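Local coordinates for pheromome Binding Protein (Epiphyas postvittana, PDB 6VQ5) that probably binds and carries hydrophobic odorant molecules such as pheromones, at residues Y34-E39 with C117-I122; L44-G49 with Q107-L112; I68-A73 with K89-L94. All coordinates share one frame; numbering follows the deposited sequence.

How the contacts relate
All three contacts join helices of one small all-helical chain, and each is partly buried. Contacts 1 and 2 share helix 107-121, whose C-terminal part meets the end of helix 28-37 and whose N-terminal part meets the start of helix 46-58; they touch where Tyr-36 packs on Leu-44. Contact 3 pairs helices 70-79 and 84-100, and reaches contact 1 through Leu-90 and Ile-93, which pack against Phe-118 and Ile-122. Contacts 2 and 3 do not touch and lie on opposite sides of the chain's centre. Contact 1 is the most polar, built on an arginine gripping a carbonyl; contact 2 mixes an aliphatic cluster with a cationic side chain beside a disulfide, whereas contact 3 is almost wholly apolar.

Contact 1 of 3, residues Y34-E39 with C117-I122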
loop_
_atom_site.group_PDB
_atom_site.type_symbol
_atom_site.label_atom_id
_atom_site.label_comp_id
_atom_site.label_asym_id
_atom_site.label_seq_id
_atom_site.Cartn_x
_atom_site.Cartn_y
_atom_site.Cartn_z
ATOM N N TYR A 34 -3.106 -3.585 -10.387
ATOM C CA TYR A 34 -4.158 -2.911 -11.191
ATOM C C TYR A 34 -5.541 -3.262 -10.619
ATOM O O TYR A 34 -6.382 -2.374 -10.405
ATOM C CB TYR A 34 -4.048 -3.323 -12.659
ATOM C CG TYR A 34 -5.105 -2.713 -13.538
ATOM C CD1 TYR A 34 -5.010 -1.395 -13.953
ATOM C CD2 TYR A 34 -6.217 -3.440 -13.924
ATOM C CE1 TYR A 34 -5.971 -0.826 -14.771
ATOM C CE2 TYR A 34 -7.186 -2.888 -14.749
ATOM C CZ TYR A 34 -7.063 -1.576 -15.173
ATOM O OH TYR A 34 -8.006 -0.999 -15.971
ATOM N N ASN A 35 -5.762 -4.545 -10.339
ATOM C CA ASN A 35 -7.038 -5.068 -9.787
ATOM C C ASN A 35 -7.282 -4.462 -8.402
ATOM O O ASN A 35 -8.347 -3.876 -8.182
ATOM C CB ASN A 35 -7.035 -6.594 -9.810
ATOM C CG ASN A 35 -7.267 -7.119 -11.210
ATOM O OD1 ASN A 35 -7.736 -6.392 -12.082
ATOM N ND2 ASN A 35 -6.934 -8.368 -11.436
ATOM N N TYR A 36 -6.313 -4.585 -7.516
ATOM C CA TYR A 36 -6.264 -3.843 -6.233
ATOM C C TYR A 36 -6.751 -2.404 -6.438
ATOM O O TYR A 36 -7.589 -1.921 -5.667
ATOM C CB TYR A 36 -4.833 -3.796 -5.703
ATOM C CG TYR A 36 -4.643 -2.795 -4.595
ATOM C CD1 TYR A 36 -5.274 -2.966 -3.376
ATOM C CD2 TYR A 36 -3.842 -1.678 -4.759
ATOM C CE1 TYR A 36 -5.085 -2.067 -2.341
ATOM C CE2 TYR A 36 -3.645 -0.770 -3.728
ATOM C CZ TYR A 36 -4.277 -0.958 -2.518
ATOM O OH TYR A 36 -4.115 -0.068 -1.496
ATOM N N TRP A 37 -6.200 -1.698 -7.422
ATOM C CA TRP A 37 -6.469 -0.250 -7.541
ATOM C C TRP A 37 -7.909 -0.052 -8.029
ATOM O O TRP A 37 -8.544 0.975 -7.658
ATOM C CB TRP A 37 -5.447 0.483 -8.410
ATOM C CG TRP A 37 -5.513 1.929 -8.058
ATOM C CD1 TRP A 37 -6.115 2.924 -8.766
ATOM C CD2 TRP A 37 -5.143 2.506 -6.795
ATOM N NE1 TRP A 37 -6.093 4.091 -8.051
ATOM C CE2 TRP A 37 -5.497 3.868 -6.838
ATOM C CE3 TRP A 37 -4.516 2.018 -5.641
ATOM C CZ2 TRP A 37 -5.239 4.741 -5.781
ATOM C CZ3 TRP A 37 -4.250 2.883 -4.595
ATOM C CH2 TRP A 37 -4.609 4.228 -4.667
ATOM N N LYS A 38 -8.430 -0.995 -8.821
ATOM C CA LYS A 38 -9.818 -0.868 -9.313
ATOM C C LYS A 38 -10.781 -1.518 -8.315
ATOM O O LYS A 38 -11.962 -1.589 -8.611
ATOM C CB LYS A 38 -9.895 -1.297 -10.780
ATOM C CG LYS A 38 -10.198 -2.745 -11.049
ATOM C CD LYS A 38 -10.381 -3.002 -12.524
ATOM C CE LYS A 38 -10.380 -4.488 -12.786
ATOM N NZ LYS A 38 -10.642 -4.762 -14.203
ATOM N N GLU A 39 -10.283 -1.956 -7.167
ATOM C CA GLU A 39 -11.073 -2.408 -5.996
ATOM C C GLU A 39 -11.658 -3.807 -6.231
ATOM O O GLU A 39 -12.673 -4.113 -5.572
ATOM C CB GLU A 39 -12.145 -1.365 -5.673
ATOM C CG GLU A 39 -12.169 -0.975 -4.201
ATOM C CD GLU A 39 -13.179 0.091 -3.823
ATOM O OE1 GLU A 39 -13.946 0.508 -4.713
ATOM O OE2 GLU A 39 -13.214 0.487 -2.643
ATOM N N CYS A 117 -8.027 -2.021 3.117
ATOM C CA CYS A 117 -8.684 -1.075 4.042
ATOM C C CYS A 117 -8.420 0.355 3.560
ATOM O O CYS A 117 -9.379 1.129 3.416
ATOM C CB CYS A 117 -8.169 -1.295 5.456
ATOM S SG CYS A 117 -8.794 -0.072 6.630
ATOM N N PHE A 118 -7.157 0.680 3.296
ATOM C CA PHE A 118 -6.717 2.011 2.807
ATOM C C PHE A 118 -7.449 2.356 1.502
ATOM O O PHE A 118 -8.169 3.359 1.448
ATOM C CB PHE A 118 -5.201 2.040 2.605
ATOM C CG PHE A 118 -4.710 3.320 1.997
ATOM C CD1 PHE A 118 -4.673 4.481 2.749
ATOM C CD2 PHE A 118 -4.315 3.369 0.665
ATOM C CE1 PHE A 118 -4.223 5.669 2.185
ATOM C CE2 PHE A 118 -3.886 4.558 0.092
ATOM C CZ PHE A 118 -3.826 5.704 0.858
ATOM N N ARG A 119 -7.254 1.543 0.461
ATOM C CA ARG A 119 -7.791 1.817 -0.896
ATOM C C ARG A 119 -9.308 2.010 -0.805
ATOM O O ARG A 119 -9.815 2.939 -1.447
ATOM C CB ARG A 119 -7.421 0.682 -1.849
ATOM C CG ARG A 119 -8.113 0.748 -3.199
ATOM C CD ARG A 119 -7.737 2.008 -3.932
ATOM N NE ARG A 119 -8.477 2.137 -5.178
ATOM C CZ ARG A 119 -9.603 2.834 -5.342
ATOM N NH1 ARG A 119 -10.170 3.471 -4.331
ATOM N NH2 ARG A 119 -10.174 2.861 -6.529
ATOM N N THR A 120 -10.002 1.182 -0.033
ATOM C CA THR A 120 -11.480 1.217 0.059
ATOM C C THR A 120 -11.931 2.490 0.799
ATOM O O THR A 120 -12.934 3.070 0.352
ATOM C CB THR A 120 -12.037 -0.103 0.619
ATOM O OG1 THR A 120 -11.901 -1.109 -0.386
ATOM C CG2 THR A 120 -13.493 -0.025 1.016
ATOM N N ASN A 121 -11.225 2.942 1.844
ATOM C CA ASN A 121 -11.680 4.071 2.708
ATOM C C ASN A 121 -11.212 5.440 2.180
ATOM O O ASN A 121 -11.621 6.464 2.769
ATOM C CB ASN A 121 -11.248 3.885 4.162
ATOM C CG ASN A 121 -12.085 2.866 4.916
ATOM O OD1 ASN A 121 -13.100 2.364 4.431
ATOM N ND2 ASN A 121 -11.683 2.564 6.138
ATOM N N ILE A 122 -10.402 5.499 1.121
ATOM C CA ILE A 122 -9.947 6.797 0.541
ATOM C C ILE A 122 -10.890 7.200 -0.594
ATOM O O ILE A 122 -10.525 8.109 -1.362
ATOM C CB ILE A 122 -8.468 6.763 0.089
ATOM C CG1 ILE A 122 -8.215 5.786 -1.060
ATOM C CG2 ILE A 122 -7.556 6.499 1.271
ATOM C CD1 ILE A 122 -6.979 6.117 -1.872
#
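Tyr-36 OH lies at the edge of the Phe-118 ring, 4.1 Å from CD2. That hydroxyl is hydrogen-bonded to the carbonyl of Ala-115, one turn before Phe-118, so a tyrosine suits a place part apolar, part polar. Arg-119 carries the contact. Its CB sits 3.4 Å from Tyr-36 OH and its CG lies over one face of the tyrosine ring; a bend at chi2 (62°) then sends CD over the six-membered ring of Trp-37, 3.6 Å from the centroid, a CH-pi contact. Beyond it the guanidinium gives a cation-pi interaction with the five-membered ring. NE and NH2 both donate to Trp-37 O, each at 2.7 Å, in bent bonds (144° and 141°); the oxygen lies in the guanidinium plane, with NH2 nearly in line with the C=O and NE coming from the side. Helix 28-37 closes here in a Schellman motif with Glu-39, at positive phi, as C-prime; the arginine's charge would be expected to suit the negative end of the helix dipole. Thr-120 OG1 lies 3.1 Å from OE2 of Glu-39 and is hydrogen-bonded to the hydroxyl of Tyr-41. Ile-122 CD1 lies 4.1 Å from Trp-37 CH2. The Trp-37 side chain is about 4 Å (nearest atoms) from a bound 2-(2-methoxyethoxy)ethanol, probably a crystallisation additive that may mark a pocket. Phe-118 and Ile-122 also pack on helix 84-100, so the end of helix 107-121 meets both that helix and helix 28-37.

Contact 2 of 3, residues L44-G49 with Q107-L112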
loop_
_atom_site.group_PDB
_atom_site.type_symbol
_atom_site.label_atom_id
_atom_site.label_comp_id
_atom_site.label_asym_id
_atom_site.label_seq_id
_atom_site.Cartn_x
_atom_site.Cartn_y
_atom_site.Cartn_z
ATOM N N LEU A 44 -6.443 -11.444 -4.970
ATOM C CA LEU A 44 -5.167 -11.008 -4.351
ATOM C C LEU A 44 -4.725 -12.069 -3.326
ATOM O O LEU A 44 -5.508 -12.396 -2.442
ATOM C CB LEU A 44 -5.350 -9.633 -3.709
ATOM C CG LEU A 44 -5.830 -8.522 -4.637
ATOM C CD1 LEU A 44 -6.047 -7.239 -3.852
ATOM C CD2 LEU A 44 -4.866 -8.273 -5.782
ATOM N N ASN A 45 -3.503 -12.588 -3.449
ATOM C CA ASN A 45 -2.963 -13.651 -2.560
ATOM C C ASN A 45 -1.885 -13.033 -1.666
ATOM O O ASN A 45 -1.600 -11.838 -1.810
ATOM C CB ASN A 45 -2.458 -14.866 -3.347
ATOM C CG ASN A 45 -1.328 -14.539 -4.308
ATOM O OD1 ASN A 45 -0.713 -13.464 -4.253
ATOM N ND2 ASN A 45 -1.068 -15.461 -5.221
ATOM N N ARG A 46 -1.339 -13.830 -0.753
ATOM C CA ARG A 46 -0.321 -13.416 0.238
ATOM C C ARG A 46 0.837 -12.691 -0.470
ATOM O O ARG A 46 1.292 -11.649 0.039
ATOM C CB ARG A 46 0.149 -14.659 0.991
ATOM C CG ARG A 46 1.050 -14.342 2.167
ATOM C CD ARG A 46 1.488 -15.590 2.891
ATOM N NE ARG A 46 2.433 -15.241 3.938
ATOM C CZ ARG A 46 3.728 -15.021 3.760
ATOM N NH1 ARG A 46 4.271 -15.106 2.562
ATOM N NH2 ARG A 46 4.484 -14.710 4.795
ATOM N N ASP A 47 1.295 -13.214 -1.605
ATOM C CA ASP A 47 2.472 -12.669 -2.331
ATOM C C ASP A 47 2.241 -11.195 -2.666
ATOM O O ASP A 47 3.223 -10.450 -2.669
ATOM C CB ASP A 47 2.792 -13.470 -3.597
ATOM C CG ASP A 47 3.332 -14.867 -3.330
ATOM O OD1 ASP A 47 3.900 -15.082 -2.224
ATOM O OD2 ASP A 47 3.175 -15.724 -4.227
ATOM N N VAL A 48 1.002 -10.780 -2.952
ATOM C CA VAL A 48 0.695 -9.349 -3.237
ATOM C C VAL A 48 1.004 -8.561 -1.965
ATOM O O VAL A 48 1.535 -7.429 -2.068
ATOM C CB VAL A 48 -0.753 -9.124 -3.716
ATOM C CG1 VAL A 48 -1.066 -7.644 -3.938
ATOM C CG2 VAL A 48 -1.046 -9.916 -4.976
ATOM N N GLY A 49 0.692 -9.140 -0.811
ATOM C CA GLY A 49 1.085 -8.587 0.500
ATOM C C GLY A 49 2.591 -8.449 0.615
ATOM O O GLY A 49 3.044 -7.372 0.998
ATOM N N GLN A 107 3.083 -10.637 8.395
ATOM C CA GLN A 107 3.287 -9.208 8.022
ATOM C C GLN A 107 2.956 -8.999 6.543
ATOM O O GLN A 107 2.679 -7.843 6.176
ATOM C CB GLN A 107 4.715 -8.743 8.325
ATOM C CG GLN A 107 5.021 -8.592 9.811
ATOM C CD GLN A 107 6.480 -8.241 10.002
ATOM O OE1 GLN A 107 7.126 -7.700 9.099
ATOM N NE2 GLN A 107 7.023 -8.545 11.178
ATOM N N CYS A 108 2.992 -10.065 5.732
ATOM C CA CYS A 108 2.553 -10.063 4.311
ATOM C C CYS A 108 1.021 -9.894 4.243
ATOM O O CYS A 108 0.543 -8.997 3.508
ATOM C CB CYS A 108 3.006 -11.326 3.581
ATOM S SG CYS A 108 4.770 -11.342 3.150
ATOM N N MET A 109 0.275 -10.703 5.005
ATOM C CA MET A 109 -1.206 -10.637 5.085
ATOM C C MET A 109 -1.618 -9.311 5.722
ATOM O O MET A 109 -2.562 -8.686 5.200
ATOM C CB MET A 109 -1.782 -11.817 5.870
ATOM C CG MET A 109 -1.682 -13.149 5.102
ATOM S SD MET A 109 -2.583 -13.162 3.489
ATOM C CE MET A 109 -4.253 -12.863 4.067
ATOM N N LYS A 110 -0.897 -8.875 6.760
ATOM C CA LYS A 110 -1.143 -7.581 7.447
ATOM C C LYS A 110 -1.099 -6.437 6.424
ATOM O O LYS A 110 -1.992 -5.557 6.478
ATOM C CB LYS A 110 -0.123 -7.341 8.557
ATOM C CG LYS A 110 -0.441 -6.139 9.434
ATOM C CD LYS A 110 0.401 -6.002 10.684
ATOM C CE LYS A 110 1.288 -4.776 10.655
ATOM N NZ LYS A 110 1.726 -4.388 12.016
ATOM N N ALA A 111 -0.116 -6.444 5.517
ATOM C CA ALA A 111 0.089 -5.372 4.514
ATOM C C ALA A 111 -1.025 -5.424 3.463
ATOM O O ALA A 111 -1.522 -4.352 3.044
ATOM C CB ALA A 111 1.456 -5.499 3.890
ATOM N N LEU A 112 -1.406 -6.622 3.028
ATOM C CA LEU A 112 -2.496 -6.767 2.031
ATOM C C LEU A 112 -3.782 -6.179 2.626
ATOM O O LEU A 112 -4.424 -5.357 1.950
ATOM C CB LEU A 112 -2.670 -8.240 1.652
ATOM C CG LEU A 112 -3.716 -8.511 0.581
ATOM C CD1 LEU A 112 -3.429 -7.677 -0.647
ATOM C CD2 LEU A 112 -3.775 -9.982 0.237
#
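Leu-112 points its isobutyl group at the start of helix 46-58 and crosses Leu-44 and Val-48 obliquely. Its CG stands anti to the backbone N (chi1 -177°). From there CD1 lies 4.1 Å from both Leu-44 CB and Val-48 CG1, while CD2 rests on the backbone, 3.5 Å from Asn-45 O. A leucine suits this place because its two methyls can serve different neighbours, one the side chains and the other the peptide groups of the turn leading into the helix. One turn further along, Gly-49 lies against Leu-112 CB, and its CA approaches Cys-108 O at 3.1 Å in a CA-H...O contact. Glycine suits this place, where the CA atoms of Gly-49 and Leu-112 are 4.3 Å apart.

On the outer side, Arg-46 runs its chain, extended from CG to NE, past Cys-108 CB. Its guanidinium turns a face to Cys-108, with CB 3.7 Å above the plane, over its centre; SG stands over the same group, 3.8 Å from NH2. Met-109, bent at chi2 (-60°), which places SD, crosses the arginine's aliphatic part at about a right angle, with SD 4.0 Å from Arg-46 CB. Asn-45, the N-cap, weakly accepts from Val-48 N through OD1.

Cys-108 is tied to Cys-50, the residue after Gly-49, by a disulfide, one of the three that mark classical insect odorant-binding proteins. Asp-106 takes the arginine's NE in a salt bridge and accepts from Met-109 N. The two helices are therefore joined covalently and through dispersion, with the charge of Arg-46 probably partly balanced by Asp-106 beside the sulphurs.

Contact 3 of 3, residues I68-A73 with K89-L94; sequences IHHGNA and KLVAIL
Ala-73 and Val-91 meet where helices 70-79 and 84-100, consecutive elements of the all-helical PBP/GOBP fold, pack together. Ala-73 CB lies 3.5 Å from Val-91 CG2; the small alanine suits a place where the CA atoms of Ala-73 and Val-91 are 6.3 Å apart. The other valine methyl, CG1, anti to the backbone N (chi1 170°), turns to the imidazole of His-70 and meets it obliquely at the CD2 and NE2 atoms; a branched side chain thus serves two neighbours on successive turns. Farther along, Ile-68 meets Leu-94, its CD1 3.5 Å from Leu-94 CG, and these two long aliphatic chains bridge a wider separation, their CA atoms 8.6 Å apart.

In the second shell, Ile-68 is held by its backbone N, which donates to the carboxylate of Glu-98, while Leu-94 packs on Ile-114 and Phe-118 of helix 107-121. His-69 is the N-cap of helix 70-79, its ND1 accepting weakly from Asn-72 N, and its backbone is bonded to Leu-61. Asn-72 ND2 reaches the carbonyl of Glu-60. Back at the interface, Leu-94 CD2 also meets the second branch of the isoleucine, CG2 of Ile-68, at 3.8 Å.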
loop_
_atom_site.group_PDB
_atom_site.type_symbol
_atom_site.label_atom_id
_atom_site.label_comp_id
_atom_site.label_asym_id
_atom_site.label_seq_id
_atom_site.Cartn_x
_atom_site.Cartn_y
_atom_site.Cartn_z
ATOM N N ILE A 68 4.074 1.788 10.398
ATOM C CA ILE A 68 4.063 2.809 9.311
ATOM C C ILE A 68 4.655 4.109 9.853
ATOM O O ILE A 68 4.237 4.531 10.934
ATOM C CB ILE A 68 2.636 3.017 8.770
ATOM C CG1 ILE A 68 2.179 1.801 7.959
ATOM C CG2 ILE A 68 2.545 4.308 7.967
ATOM C CD1 ILE A 68 0.739 1.854 7.507
ATOM N N HIS A 69 5.555 4.729 9.088
ATOM C CA HIS A 69 6.200 6.030 9.398
ATOM C C HIS A 69 5.329 7.188 8.893
ATOM O O HIS A 69 5.312 7.425 7.674
ATOM C CB HIS A 69 7.613 6.064 8.808
ATOM C CG HIS A 69 8.441 7.156 9.389
ATOM N ND1 HIS A 69 8.777 8.278 8.668
ATOM C CD2 HIS A 69 8.951 7.324 10.628
ATOM C CE1 HIS A 69 9.488 9.083 9.428
ATOM N NE2 HIS A 69 9.602 8.524 10.637
ATOM N N HIS A 70 4.668 7.894 9.815
ATOM C CA HIS A 70 3.709 9.004 9.561
ATOM C C HIS A 70 4.312 10.023 8.583
ATOM O O HIS A 70 3.689 10.273 7.536
ATOM C CB HIS A 70 3.297 9.650 10.895
ATOM C CG HIS A 70 2.110 10.551 10.803
ATOM N ND1 HIS A 70 2.227 11.919 10.613
ATOM C CD2 HIS A 70 0.786 10.295 10.881
ATOM C CE1 HIS A 70 1.027 12.459 10.565
ATOM N NE2 HIS A 70 0.128 11.488 10.741
ATOM N N GLY A 71 5.482 10.576 8.912
ATOM C CA GLY A 71 6.142 11.661 8.160
ATOM C C GLY A 71 6.414 11.287 6.714
ATOM O O GLY A 71 6.079 12.089 5.829
ATOM N N ASN A 72 7.006 10.114 6.477
ATOM C CA ASN A 72 7.373 9.624 5.120
ATOM C C ASN A 72 6.104 9.277 4.330
ATOM O O ASN A 72 6.154 9.362 3.093
ATOM C CB ASN A 72 8.330 8.432 5.175
ATOM C CG ASN A 72 9.701 8.785 5.716
ATOM O OD1 ASN A 72 10.025 9.955 5.913
ATOM N ND2 ASN A 72 10.517 7.775 5.965
ATOM N N ALA A 73 5.015 8.892 5.007
ATOM C CA ALA A 73 3.690 8.646 4.386
ATOM C C ALA A 73 3.173 9.955 3.780
ATOM O O ALA A 73 2.888 9.975 2.567
ATOM C CB ALA A 73 2.724 8.080 5.397
ATOM N N LYS A 89 -5.332 13.655 5.371
ATOM C CA LYS A 89 -6.535 12.774 5.396
ATOM C C LYS A 89 -6.117 11.341 5.048
ATOM O O LYS A 89 -6.547 10.418 5.761
ATOM C CB LYS A 89 -7.624 13.219 4.414
ATOM C CG LYS A 89 -8.235 14.600 4.633
ATOM C CD LYS A 89 -8.724 14.892 6.048
ATOM C CE LYS A 89 -7.711 15.686 6.860
ATOM N NZ LYS A 89 -7.840 15.467 8.322
ATOM N N LEU A 90 -5.319 11.173 3.987
ATOM C CA LEU A 90 -4.800 9.860 3.507
ATOM C C LEU A 90 -4.071 9.127 4.637
ATOM O O LEU A 90 -4.383 7.946 4.868
ATOM C CB LEU A 90 -3.847 10.076 2.329
ATOM C CG LEU A 90 -4.499 10.366 0.983
ATOM C CD1 LEU A 90 -3.450 10.558 -0.101
ATOM C CD2 LEU A 90 -5.462 9.263 0.596
ATOM N N VAL A 91 -3.115 9.787 5.287
ATOM C CA VAL A 91 -2.266 9.162 6.345
ATOM C C VAL A 91 -3.155 8.877 7.564
ATOM O O VAL A 91 -2.946 7.828 8.211
ATOM C CB VAL A 91 -1.038 10.040 6.686
ATOM C CG1 VAL A 91 -0.298 9.559 7.927
ATOM C CG2 VAL A 91 -0.081 10.152 5.506
ATOM N N ALA A 92 -4.132 9.744 7.850
ATOM C CA ALA A 92 -5.125 9.515 8.925
ATOM C C ALA A 92 -5.852 8.192 8.651
ATOM O O ALA A 92 -5.891 7.343 9.561
ATOM C CB ALA A 92 -6.083 10.670 9.029
ATOM N N ILE A 93 -6.367 8.013 7.431
ATOM C CA ILE A 93 -7.079 6.775 6.998
ATOM C C ILE A 93 -6.113 5.583 7.080
ATOM O O ILE A 93 -6.548 4.512 7.548
ATOM C CB ILE A 93 -7.719 6.948 5.602
ATOM C CG1 ILE A 93 -9.091 7.624 5.702
ATOM C CG2 ILE A 93 -7.817 5.621 4.860
ATOM C CD1 ILE A 93 -9.392 8.568 4.565
ATOM N N LEU A 94 -4.862 5.745 6.652
ATOM C CA LEU A 94 -3.858 4.643 6.653
ATOM C C LEU A 94 -3.581 4.218 8.098
ATOM O O LEU A 94 -3.489 2.999 8.337
ATOM C CB LEU A 94 -2.578 5.105 5.946
ATOM C CG LEU A 94 -1.438 4.086 5.894
ATOM C CD1 LEU A 94 -1.852 2.844 5.119
ATOM C CD2 LEU A 94 -0.188 4.704 5.300
#